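Local coordinates for protein CpuTA1 (Curtobacterium pusillum, PDB 5K3W) that binds pyridoxal-5'-phosphate and belongs to the class IV aminotransferase family, whose members hold this cofactor between two domains, at residues P66-L69 with E70-L73; L266-S270 with S271-A275; A205-P209 with T210-I214. All blocks are in the same frame, centred on the assembly; numbering follows the deposited sequence.

Contact 1 (66-73) is partly buried, with E70 and L71 exposed, whereas contacts 2 (266-275) and 3 (205-214) are buried. Contacts 2 and 3 share one sheet: strands 265-270 and 212-217 are neighbours, joined through W267 O with I214 N and V269 N with N212 O, and both reach the pyridoxal-5'-phosphate. Contact 2 grips the phosphate with a serine of a hairpin turn, while contact 3 lines the pyridine ring with backbone, a carboxylate and an amide. Contact 1 starts a helix and brings H72 to the pocket; Q67 OE1 meets Q274 NE2 of contact 2, but contacts 1 and 3 stay about 9 Å apart at their nearest atoms.

Contact 1. Residues P66-L69 with E70-L73; sequences PQAL and ELHL
A68 and H72 meet where a loop turns into the first turn of helix 69-82, with A68 at the N-cap position. A68 takes a left-handed backbone conformation (phi 57°), and as an alanine it brings no side-chain oxygen to cap the helix. E70 comes first along the helix; its OE1 makes a salt bridge with R94 of helix 90-108. L71 follows on the exposed side, its CB 3.5 Å from A68 O and 4.3 Å from A68 CB, a light apolar touch beside the carbonyl that opens the helix. H72 makes the most extensive contact of the second segment. Its backbone N gives A68 O a nearly straight bond of 2.9 Å (173° at the hydrogen). Its side chain turns back along the loop because CG lies anti to its own carbonyl carbon (chi1 -79°). That brings the CD2 edge of the imidazole to Q67 O, which lies in the ring plane 3.2 Å from CD2. A water takes in the next atom round the ring: it is 3.0 Å from H72 NE2 and donates to the backbone O of Q67, whose side-chain NE2 is bonded to L300 O of helix 290-307. ND1 is hydrogen-bonded to E57 OE1 on strand 54-62, so both ring nitrogens have partners, which should limit rotation of the imidazole, one of the residues lining the pyridoxal-5'-phosphate pocket. L73, buried, repeats the helical bond one residue on: its N donates to L69 O over 2.9 Å, tilted from the carbonyl plane, while its CG lies 4.3 Å from CD1 of L69.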
ATOM      1  N   PRO A  66      22.540  12.401  -9.904  1.00 27.21           N
ATOM      2  CA  PRO A  66      21.410  11.463  -9.949  1.00 21.30           C
ATOM      3  C   PRO A  66      21.362  10.737 -11.287  1.00 25.19           C
ATOM      4  O   PRO A  66      21.396  11.356 -12.353  1.00 29.27           O
ATOM      5  CB  PRO A  66      20.188  12.376  -9.767  1.00 23.49           C
ATOM      6  CG  PRO A  66      20.731  13.706  -9.346  1.00 19.75           C
ATOM      7  CD  PRO A  66      22.097  13.801  -9.917  1.00 22.86           C
ATOM      8  N   GLN A  67      21.254   9.414 -11.238  1.00 23.07           N
ATOM      9  CA  GLN A  67      21.232   8.634 -12.467  1.00 22.70           C
ATOM     10  C   GLN A  67      19.840   8.602 -13.087  1.00 26.21           C
ATOM     11  O   GLN A  67      18.837   8.388 -12.399  1.00 26.73           O
ATOM     12  CB  GLN A  67      21.691   7.204 -12.207  1.00 20.42           C
ATOM     13  CG  GLN A  67      23.112   7.065 -11.755  1.00 24.23           C
ATOM     14  CD  GLN A  67      23.525   5.609 -11.682  1.00 26.29           C
ATOM     15  OE1 GLN A  67      22.752   4.752 -11.246  1.00 33.96           O
ATOM     16  NE2 GLN A  67      24.732   5.315 -12.133  1.00 25.60           N
ATOM     17  N   ALA A  68      19.788   8.791 -14.406  1.00 21.99           N
ATOM     18  CA  ALA A  68      18.547   8.645 -15.162  1.00 20.08           C
ATOM     19  C   ALA A  68      17.456   9.569 -14.622  1.00 20.57           C
ATOM     20  O   ALA A  68      16.272   9.214 -14.596  1.00 25.34           O
ATOM     21  CB  ALA A  68      18.079   7.184 -15.161  1.00 16.70           C
ATOM     22  N   LEU A  69      17.855  10.773 -14.207  1.00 15.81           N
ATOM     23  CA  LEU A  69      16.941  11.644 -13.470  1.00 19.03           C
ATOM     24  C   LEU A  69      15.664  11.916 -14.256  1.00 20.39           C
ATOM     25  O   LEU A  69      14.567  11.907 -13.687  1.00 24.76           O
ATOM     26  CB  LEU A  69      17.636  12.961 -13.093  1.00 16.86           C
ATOM     27  CG  LEU A  69      16.785  13.929 -12.257  1.00 17.96           C
ATOM     28  CD1 LEU A  69      16.304  13.265 -10.971  1.00 19.83           C
ATOM     29  CD2 LEU A  69      17.493  15.241 -11.939  1.00 17.68           C
ATOM     30  N   GLU A  70      15.782  12.160 -15.564  1.00 23.28           N
ATOM     31  CA  GLU A  70      14.599  12.520 -16.345  1.00 24.09           C
ATOM     32  C   GLU A  70      13.659  11.330 -16.511  1.00 17.31           C
ATOM     33  O   GLU A  70      12.440  11.489 -16.425  1.00 24.23           O
ATOM     34  CB  GLU A  70      15.014  13.090 -17.711  1.00 21.11           C
ATOM     35  CG  GLU A  70      13.866  13.620 -18.569  1.00 14.44           C
ATOM     36  CD  GLU A  70      13.243  14.922 -18.040  1.00 22.02           C
ATOM     37  OE1 GLU A  70      13.859  15.621 -17.214  1.00 33.15           O
ATOM     38  OE2 GLU A  70      12.121  15.258 -18.456  1.00 29.84           O
ATOM     39  N   LEU A  71      14.204  10.136 -16.758  1.00 18.51           N
ATOM     40  CA  LEU A  71      13.392   8.921 -16.758  1.00 14.45           C
ATOM     41  C   LEU A  71      12.646   8.752 -15.438  1.00 24.19           C
ATOM     42  O   LEU A  71      11.436   8.493 -15.429  1.00 21.86           O
ATOM     43  CB  LEU A  71      14.270   7.702 -17.002  1.00 20.71           C
ATOM     44  CG  LEU A  71      14.535   7.188 -18.402  1.00 31.24           C
ATOM     45  CD1 LEU A  71      15.136   5.797 -18.255  1.00 24.78           C
ATOM     46  CD2 LEU A  71      13.233   7.153 -19.207  1.00 23.49           C
ATOM     47  N   HIS A  72      13.360   8.867 -14.306  1.00 17.29           N
ATOM     48  CA  HIS A  72      12.694   8.739 -13.014  1.00 18.08           C
ATOM     49  C   HIS A  72      11.562   9.756 -12.882  1.00 20.60           C
ATOM     50  O   HIS A  72      10.458   9.415 -12.439  1.00 23.18           O
ATOM     51  CB  HIS A  72      13.695   8.899 -11.861  1.00 19.80           C
ATOM     52  CG  HIS A  72      14.526   7.677 -11.584  1.00 18.61           C
ATOM     53  ND1 HIS A  72      14.026   6.555 -10.953  1.00 21.78           N
ATOM     54  CD2 HIS A  72      15.830   7.412 -11.832  1.00 17.12           C
ATOM     55  CE1 HIS A  72      14.978   5.645 -10.842  1.00 14.21           C
ATOM     56  NE2 HIS A  72      16.085   6.143 -11.361  1.00 25.61           N
ATOM     57  N   LEU A  73      11.813  11.012 -13.260  1.00 19.92           N
ATOM     58  CA  LEU A  73      10.768  12.024 -13.144  1.00 15.37           C
ATOM     59  C   LEU A  73       9.601  11.699 -14.049  1.00 17.49           C
ATOM     60  O   LEU A  73       8.442  11.899 -13.673  1.00 16.30           O
ATOM     61  CB  LEU A  73      11.309  13.407 -13.487  1.00 21.16           C
ATOM     62  CG  LEU A  73      12.340  14.000 -12.534  1.00 29.08           C
ATOM     63  CD1 LEU A  73      12.702  15.405 -13.014  1.00 20.69           C
ATOM     64  CD2 LEU A  73      11.831  14.006 -11.088  1.00 12.66           C
TER
HETATM   65  O   HOH W   1      18.990   5.685 -10.627  1.00 31.44           O

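Contact 2. Residues L266-S270 with S271-A275. With PLP (pyridoxal-5'-phosphate), chain C.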
ATOM      1  N   LEU A 266      20.460 -15.094 -15.031  1.00 23.20           N
ATOM      2  CA  LEU A 266      19.408 -14.187 -14.593  1.00 21.83           C
ATOM      3  C   LEU A 266      19.998 -13.085 -13.727  1.00 22.58           C
ATOM      4  O   LEU A 266      20.926 -13.320 -12.947  1.00 17.42           O
ATOM      5  CB  LEU A 266      18.331 -14.908 -13.782  1.00 15.69           C
ATOM      6  CG  LEU A 266      17.617 -16.073 -14.443  1.00 21.45           C
ATOM      7  CD1 LEU A 266      16.784 -16.785 -13.404  1.00 24.79           C
ATOM      8  CD2 LEU A 266      16.736 -15.574 -15.571  1.00 20.45           C
ATOM      9  N   TRP A 267      19.416 -11.887 -13.846  1.00 24.97           N
ATOM     10  CA  TRP A 267      19.702 -10.772 -12.950  1.00 23.47           C
ATOM     11  C   TRP A 267      18.404 -10.121 -12.494  1.00 20.87           C
ATOM     12  O   TRP A 267      17.421 -10.068 -13.238  1.00 18.05           O
ATOM     13  CB  TRP A 267      20.574  -9.678 -13.608  1.00 21.49           C
ATOM     14  CG  TRP A 267      21.901 -10.131 -14.112  1.00 23.17           C
ATOM     15  CD1 TRP A 267      23.109  -9.989 -13.489  1.00 24.56           C
ATOM     16  CD2 TRP A 267      22.167 -10.782 -15.360  1.00 22.33           C
ATOM     17  NE1 TRP A 267      24.107 -10.506 -14.274  1.00 28.01           N
ATOM     18  CE2 TRP A 267      23.556 -10.997 -15.430  1.00 25.75           C
ATOM     19  CE3 TRP A 267      21.364 -11.188 -16.434  1.00 24.50           C
ATOM     20  CZ2 TRP A 267      24.163 -11.622 -16.526  1.00 25.69           C
ATOM     21  CZ3 TRP A 267      21.963 -11.794 -17.522  1.00 23.47           C
ATOM     22  CH2 TRP A 267      23.350 -12.011 -17.559  1.00 26.59           C
ATOM     23  N   LEU A 268      18.418  -9.620 -11.261  1.00 20.27           N
ATOM     24  CA  LEU A 268      17.482  -8.602 -10.802  1.00 17.12           C
ATOM     25  C   LEU A 268      18.186  -7.251 -10.846  1.00 19.45           C
ATOM     26  O   LEU A 268      19.302  -7.115 -10.332  1.00 25.85           O
ATOM     27  CB  LEU A 268      17.007  -8.885  -9.377  1.00 14.38           C
ATOM     28  CG  LEU A 268      16.128 -10.109  -9.176  1.00 18.15           C
ATOM     29  CD1 LEU A 268      15.499 -10.061  -7.802  1.00 11.47           C
ATOM     30  CD2 LEU A 268      15.074 -10.189 -10.268  1.00 14.78           C
ATOM     31  N   VAL A 269      17.546  -6.254 -11.444  1.00 19.16           N
ATOM     32  CA  VAL A 269      18.159  -4.933 -11.582  1.00 20.82           C
ATOM     33  C   VAL A 269      17.226  -3.870 -11.010  1.00 19.72           C
ATOM     34  O   VAL A 269      16.000  -3.973 -11.119  1.00 17.42           O
ATOM     35  CB  VAL A 269      18.515  -4.630 -13.056  1.00 24.87           C
ATOM     36  CG1 VAL A 269      19.429  -5.708 -13.605  1.00 13.72           C
ATOM     37  CG2 VAL A 269      17.243  -4.496 -13.914  1.00 22.00           C
ATOM     38  N   SER A 270      17.812  -2.854 -10.390  1.00 25.39           N
ATOM     39  CA  SER A 270      17.067  -1.751  -9.792  1.00 23.52           C
ATOM     40  C   SER A 270      18.063  -0.632  -9.509  1.00 22.46           C
ATOM     41  O   SER A 270      19.280  -0.840  -9.561  1.00 20.66           O
ATOM     42  CB  SER A 270      16.329  -2.189  -8.521  1.00 23.88           C
ATOM     43  OG  SER A 270      17.228  -2.572  -7.502  1.00 20.61           O
ATOM     44  N   SER A 271      17.534   0.557  -9.191  1.00 20.01           N
ATOM     45  CA  SER A 271      18.348   1.773  -9.252  1.00 21.28           C
ATOM     46  C   SER A 271      19.507   1.753  -8.265  1.00 26.39           C
ATOM     47  O   SER A 271      20.634   2.112  -8.626  1.00 27.79           O
ATOM     48  CB  SER A 271      17.495   3.014  -9.009  1.00 22.62           C
ATOM     49  OG  SER A 271      16.704   3.308 -10.136  1.00 18.96           O
ATOM     50  N   VAL A 272      19.261   1.366  -7.014  1.00 27.12           N
ATOM     51  CA  VAL A 272      20.295   1.484  -5.985  1.00 21.21           C
ATOM     52  C   VAL A 272      21.191   0.255  -5.942  1.00 23.99           C
ATOM     53  O   VAL A 272      22.418   0.371  -5.897  1.00 24.50           O
ATOM     54  CB  VAL A 272      19.659   1.756  -4.610  1.00 21.16           C
ATOM     55  CG1 VAL A 272      20.724   1.696  -3.528  1.00 27.48           C
ATOM     56  CG2 VAL A 272      19.015   3.115  -4.608  1.00 18.26           C
ATOM     57  N   ARG A 273      20.605  -0.944  -5.931  1.00 22.25           N
ATOM     58  CA  ARG A 273      21.420  -2.153  -5.918  1.00 22.41           C
ATOM     59  C   ARG A 273      22.133  -2.365  -7.253  1.00 25.42           C
ATOM     60  O   ARG A 273      23.189  -3.009  -7.293  1.00 22.57           O
ATOM     61  CB  ARG A 273      20.544  -3.358  -5.568  1.00 19.16           C
ATOM     62  CG  ARG A 273      21.302  -4.660  -5.420  1.00 20.33           C
ATOM     63  CD  ARG A 273      20.415  -5.755  -4.840  1.00 20.31           C
ATOM     64  NE  ARG A 273      19.282  -6.041  -5.709  1.00 28.69           N
ATOM     65  CZ  ARG A 273      18.326  -6.917  -5.424  1.00 22.80           C
ATOM     66  NH1 ARG A 273      18.380  -7.595  -4.291  1.00 15.63           N
ATOM     67  NH2 ARG A 273      17.318  -7.108  -6.267  1.00 15.20           N
ATOM     68  N   GLN A 274      21.590  -1.813  -8.336  1.00 20.33           N
ATOM     69  CA  GLN A 274      22.121  -2.027  -9.674  1.00 21.23           C
ATOM     70  C   GLN A 274      21.846  -3.471 -10.096  1.00 21.74           C
ATOM     71  O   GLN A 274      20.704  -3.930  -9.997  1.00 24.83           O
ATOM     72  CB  GLN A 274      23.604  -1.662  -9.722  1.00 18.10           C
ATOM     73  CG  GLN A 274      23.912  -0.248  -9.191  1.00 23.15           C
ATOM     74  CD  GLN A 274      23.503   0.917 -10.140  1.00 31.77           C
ATOM     75  OE1 GLN A 274      23.018   0.716 -11.259  1.00 25.93           O
ATOM     76  NE2 GLN A 274      23.714   2.140  -9.672  1.00 25.00           N
ATOM     77  N   ALA A 275      22.849  -4.209 -10.567  1.00 20.09           N
ATOM     78  CA  ALA A 275      22.624  -5.545 -11.110  1.00 20.23           C
ATOM     79  C   ALA A 275      23.022  -6.598 -10.084  1.00 22.89           C
ATOM     80  O   ALA A 275      24.189  -6.676  -9.691  1.00 29.14           O
ATOM     81  CB  ALA A 275      23.398  -5.750 -12.410  1.00 22.11           C
TER
HETATM   82  N1  PLP C 401       9.838  -3.111  -9.931  1.00 28.40           N
HETATM   83  C2  PLP C 401       9.379  -2.445  -8.832  1.00 30.06           C
HETATM   84  C2A PLP C 401       8.087  -2.868  -8.158  1.00 16.89           C
HETATM   85  C3  PLP C 401      10.094  -1.367  -8.345  1.00 23.95           C
HETATM   86  O3  PLP C 401       9.583  -0.700  -7.222  1.00 18.43           O
HETATM   87  C4  PLP C 401      11.253  -0.972  -8.969  1.00 26.31           C
HETATM   88  C4A PLP C 401      12.095   0.173  -8.476  1.00 23.24           C
HETATM   89  C5  PLP C 401      11.716  -1.639 -10.062  1.00 26.73           C
HETATM   90  C6  PLP C 401      10.990  -2.715 -10.546  1.00 28.17           C
HETATM   91  C5A PLP C 401      13.018  -1.203 -10.726  1.00 21.88           C
HETATM   92  O4P PLP C 401      12.986   0.144 -11.161  1.00 22.44           O
HETATM   93  P   PLP C 401      14.323   1.010 -11.220  1.00 25.49           P
HETATM   94  O1P PLP C 401      15.402   0.275 -11.983  1.00 20.55           O
HETATM   95  O2P PLP C 401      14.819   1.344  -9.834  1.00 19.41           O
HETATM   96  O3P PLP C 401      14.051   2.297 -11.956  1.00 20.08           O
HETATM   97  O   HOH W   2      18.620  -5.092  -8.169  1.00 15.80           O
HETATM   98  O   HOH W   3      17.571  -1.108  -5.375  1.00 33.10           O
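S270 and Q274 pair across a beta hairpin, with S271-R273 as the three-residue loop between strands 265-270 and 274-278. The tight part is the backbone pair that closes the loop. S270 N donates to Q274 O at 3.1 Å; the return bond from Q274 N to S270 O is weak. V269 CA also points its hydrogen at Q274 O, and beyond it V269 CG1 packs on A275 CB at 4.1 Å, on the face where both side chains stand. The other flank is packed largely through water. S270 OG, set between the backbone N and the carbonyl carbon (chi1 65°), meets two waters: one accepts from R273 NE, in the guanidinium plane, and donates to Q274 O; the other accepts from R273 N. R273 bends at chi3 to lay NH2 3.6 Å from L268 CB, and NH2 also forms a salt bridge with D195. V272, in the middle of the loop, is partly exposed; S271, before it, is buried at the cofactor. T234 and T235 of helix 234-245 bind pyridoxal-5'-phosphate too, and S271 doubles the grip on one phosphate oxygen: its N donates to O2P at 2.9 Å and its OG at 2.7 Å.

Contact 3. Residues A205-P209 with T210-I214. With PLP (pyridoxal-5'-phosphate), chain C.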
ATOM      1  N   ALA A 205       6.393 -14.723 -15.963  1.00 20.21           N
ATOM      2  CA  ALA A 205       7.367 -13.986 -15.176  1.00 20.59           C
ATOM      3  C   ALA A 205       7.055 -12.503 -15.257  1.00 22.48           C
ATOM      4  O   ALA A 205       6.832 -11.969 -16.346  1.00 25.91           O
ATOM      5  CB  ALA A 205       8.784 -14.267 -15.685  1.00 18.67           C
ATOM      6  N   LEU A 206       7.017 -11.840 -14.098  1.00 23.49           N
ATOM      7  CA  LEU A 206       6.659 -10.428 -14.048  1.00 19.82           C
ATOM      8  C   LEU A 206       7.845  -9.550 -13.674  1.00 20.05           C
ATOM      9  O   LEU A 206       8.468  -8.936 -14.541  1.00 23.62           O
ATOM     10  CB  LEU A 206       5.517 -10.198 -13.059  1.00 17.92           C
ATOM     11  CG  LEU A 206       4.148 -10.788 -13.417  1.00 25.73           C
ATOM     12  CD1 LEU A 206       3.154 -10.457 -12.321  1.00 19.79           C
ATOM     13  CD2 LEU A 206       3.637 -10.280 -14.777  1.00 21.96           C
ATOM     14  N   GLU A 207       8.150  -9.466 -12.389  1.00 24.61           N
ATOM     15  CA  GLU A 207       9.174  -8.563 -11.872  1.00 23.25           C
ATOM     16  C   GLU A 207       9.448  -8.968 -10.427  1.00 23.36           C
ATOM     17  O   GLU A 207       8.811  -9.875  -9.882  1.00 24.10           O
ATOM     18  CB  GLU A 207       8.736  -7.096 -11.961  1.00 24.20           C
ATOM     19  CG  GLU A 207       7.791  -6.613 -10.837  1.00 21.49           C
ATOM     20  CD  GLU A 207       7.143  -5.247 -11.144  1.00 33.89           C
ATOM     21  OE1 GLU A 207       7.826  -4.389 -11.753  1.00 28.56           O
ATOM     22  OE2 GLU A 207       5.949  -5.033 -10.794  1.00 33.75           O
ATOM     23  N   GLY A 208      10.410  -8.296  -9.816  1.00 18.10           N
ATOM     24  CA  GLY A 208      10.635  -8.420  -8.400  1.00 21.10           C
ATOM     25  C   GLY A 208       9.843  -7.370  -7.654  1.00 21.25           C
ATOM     26  O   GLY A 208       9.350  -6.402  -8.235  1.00 22.46           O
ATOM     27  N   PRO A 209       9.683  -7.550  -6.347  1.00 21.10           N
ATOM     28  CA  PRO A 209       8.963  -6.536  -5.569  1.00 22.73           C
ATOM     29  C   PRO A 209       9.640  -5.183  -5.605  1.00 26.00           C
ATOM     30  O   PRO A 209       8.990  -4.171  -5.309  1.00 22.38           O
ATOM     31  CB  PRO A 209       8.948  -7.125  -4.151  1.00 21.58           C
ATOM     32  CG  PRO A 209      10.082  -8.071  -4.131  1.00 22.63           C
ATOM     33  CD  PRO A 209      10.173  -8.650  -5.510  1.00 17.22           C
ATOM     34  N   THR A 210      10.930  -5.125  -5.957  1.00 22.46           N
ATOM     35  CA  THR A 210      11.607  -3.835  -6.053  1.00 28.14           C
ATOM     36  C   THR A 210      12.517  -3.727  -7.267  1.00 23.65           C
ATOM     37  O   THR A 210      13.371  -2.838  -7.295  1.00 27.57           O
ATOM     38  CB  THR A 210      12.464  -3.562  -4.814  1.00 34.67           C
ATOM     39  OG1 THR A 210      13.382  -4.651  -4.627  1.00 30.28           O
ATOM     40  CG2 THR A 210      11.590  -3.403  -3.581  1.00 27.61           C
ATOM     41  N   SER A 211      12.371  -4.602  -8.261  1.00 22.63           N
ATOM     42  CA  SER A 211      13.380  -4.736  -9.302  1.00 21.39           C
ATOM     43  C   SER A 211      12.744  -5.327 -10.547  1.00 22.28           C
ATOM     44  O   SER A 211      11.619  -5.823 -10.520  1.00 22.82           O
ATOM     45  CB  SER A 211      14.523  -5.635  -8.840  1.00 19.90           C
ATOM     46  OG  SER A 211      14.008  -6.940  -8.643  1.00 24.55           O
ATOM     47  N   ASN A 212      13.494  -5.288 -11.637  1.00 21.39           N
ATOM     48  CA  ASN A 212      13.114  -5.964 -12.862  1.00 19.61           C
ATOM     49  C   ASN A 212      14.056  -7.126 -13.130  1.00 18.09           C
ATOM     50  O   ASN A 212      15.176  -7.177 -12.617  1.00 19.37           O
ATOM     51  CB  ASN A 212      13.111  -5.000 -14.047  1.00 16.92           C
ATOM     52  CG  ASN A 212      12.050  -3.943 -13.909  1.00 23.33           C
ATOM     53  OD1 ASN A 212      12.323  -2.831 -13.469  1.00 22.86           O
ATOM     54  ND2 ASN A 212      10.815  -4.294 -14.260  1.00 23.23           N
ATOM     55  N   VAL A 213      13.571  -8.056 -13.952  1.00 16.64           N
ATOM     56  CA  VAL A 213      14.218  -9.333 -14.218  1.00 19.89           C
ATOM     57  C   VAL A 213      14.866  -9.282 -15.593  1.00 19.28           C
ATOM     58  O   VAL A 213      14.207  -8.932 -16.577  1.00 22.00           O
ATOM     59  CB  VAL A 213      13.199 -10.482 -14.150  1.00 16.87           C
ATOM     60  CG1 VAL A 213      13.899 -11.820 -14.260  1.00 18.12           C
ATOM     61  CG2 VAL A 213      12.417 -10.385 -12.881  1.00 27.97           C
ATOM     62  N   ILE A 214      16.139  -9.669 -15.667  1.00 20.55           N
ATOM     63  CA  ILE A 214      16.879  -9.769 -16.923  1.00 23.36           C
ATOM     64  C   ILE A 214      17.201 -11.235 -17.184  1.00 24.32           C
ATOM     65  O   ILE A 214      17.733 -11.932 -16.309  1.00 24.00           O
ATOM     66  CB  ILE A 214      18.169  -8.931 -16.901  1.00 30.16           C
ATOM     67  CG1 ILE A 214      17.863  -7.475 -16.538  1.00 19.64           C
ATOM     68  CG2 ILE A 214      18.836  -8.985 -18.268  1.00 25.16           C
ATOM     69  CD1 ILE A 214      16.971  -6.808 -17.528  1.00 17.71           C
TER
HETATM   70  N1  PLP C 401       9.838  -3.111  -9.931  1.00 28.40           N
HETATM   71  C2  PLP C 401       9.379  -2.445  -8.832  1.00 30.06           C
HETATM   72  C2A PLP C 401       8.087  -2.868  -8.158  1.00 16.89           C
HETATM   73  C3  PLP C 401      10.094  -1.367  -8.345  1.00 23.95           C
HETATM   74  O3  PLP C 401       9.583  -0.700  -7.222  1.00 18.43           O
HETATM   75  C4  PLP C 401      11.253  -0.972  -8.969  1.00 26.31           C
HETATM   76  C4A PLP C 401      12.095   0.173  -8.476  1.00 23.24           C
HETATM   77  C5  PLP C 401      11.716  -1.639 -10.062  1.00 26.73           C
HETATM   78  C6  PLP C 401      10.990  -2.715 -10.546  1.00 28.17           C
HETATM   79  C5A PLP C 401      13.018  -1.203 -10.726  1.00 21.88           C
HETATM   80  O4P PLP C 401      12.986   0.144 -11.161  1.00 22.44           O
HETATM   81  P   PLP C 401      14.323   1.010 -11.220  1.00 25.49           P
HETATM   82  O1P PLP C 401      15.402   0.275 -11.983  1.00 20.55           O
HETATM   83  O2P PLP C 401      14.819   1.344  -9.834  1.00 19.41           O
HETATM   84  O3P PLP C 401      14.051   2.297 -11.956  1.00 20.08           O
HETATM   85  O   HOH W   4      10.831  -7.290 -14.946  1.00 22.51           O
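G208 and S211 close a tight turn that carries the chain past the cofactor ring and into strand 212-217, with P209 and T210 at its corner. One direct backbone hydrogen bond spans it: G208 N donates to S211 O at 2.8 Å, from 41° above the carbonyl plane, so off the lone pairs. A water makes the second link, donating to L206 O and accepting from both V213 N and N212 ND2; it bridges the limbs where they stand too far apart to bond directly.

The packing is light. V213 CG2 rests 3.9 Å from E207 CA, and S211 OG sits 3.7 Å from G208 CA, over a residue without a side chain.

The third kind of contact is with pyridoxal-5'-phosphate. E207, extended beyond CG (chi2 -167°), sets OE1 3.0 Å from the pyridine N1, as a glutamate does in fold-type IV enzymes; OE1 also accepts from L231 N, which should help fix the carboxylate. N212 OD1 lies 3.2 Å from ring atom C6, while its ND2, besides the water, donates to L231 O. The backbone of the turn follows the same ring, S211 C coming within 3.1 Å of C6 and T210 O within 3.3 Å of C4.

Around this turn, P209 packs on D195, V196 and F198 of strand 195-199, where L206 and E207 also bond by backbone to F198. Strand 212-217 itself lies between 265-270, where N212 and I214 pair with V269 and W267, and 220-224, where I214 reaches V221 and T223.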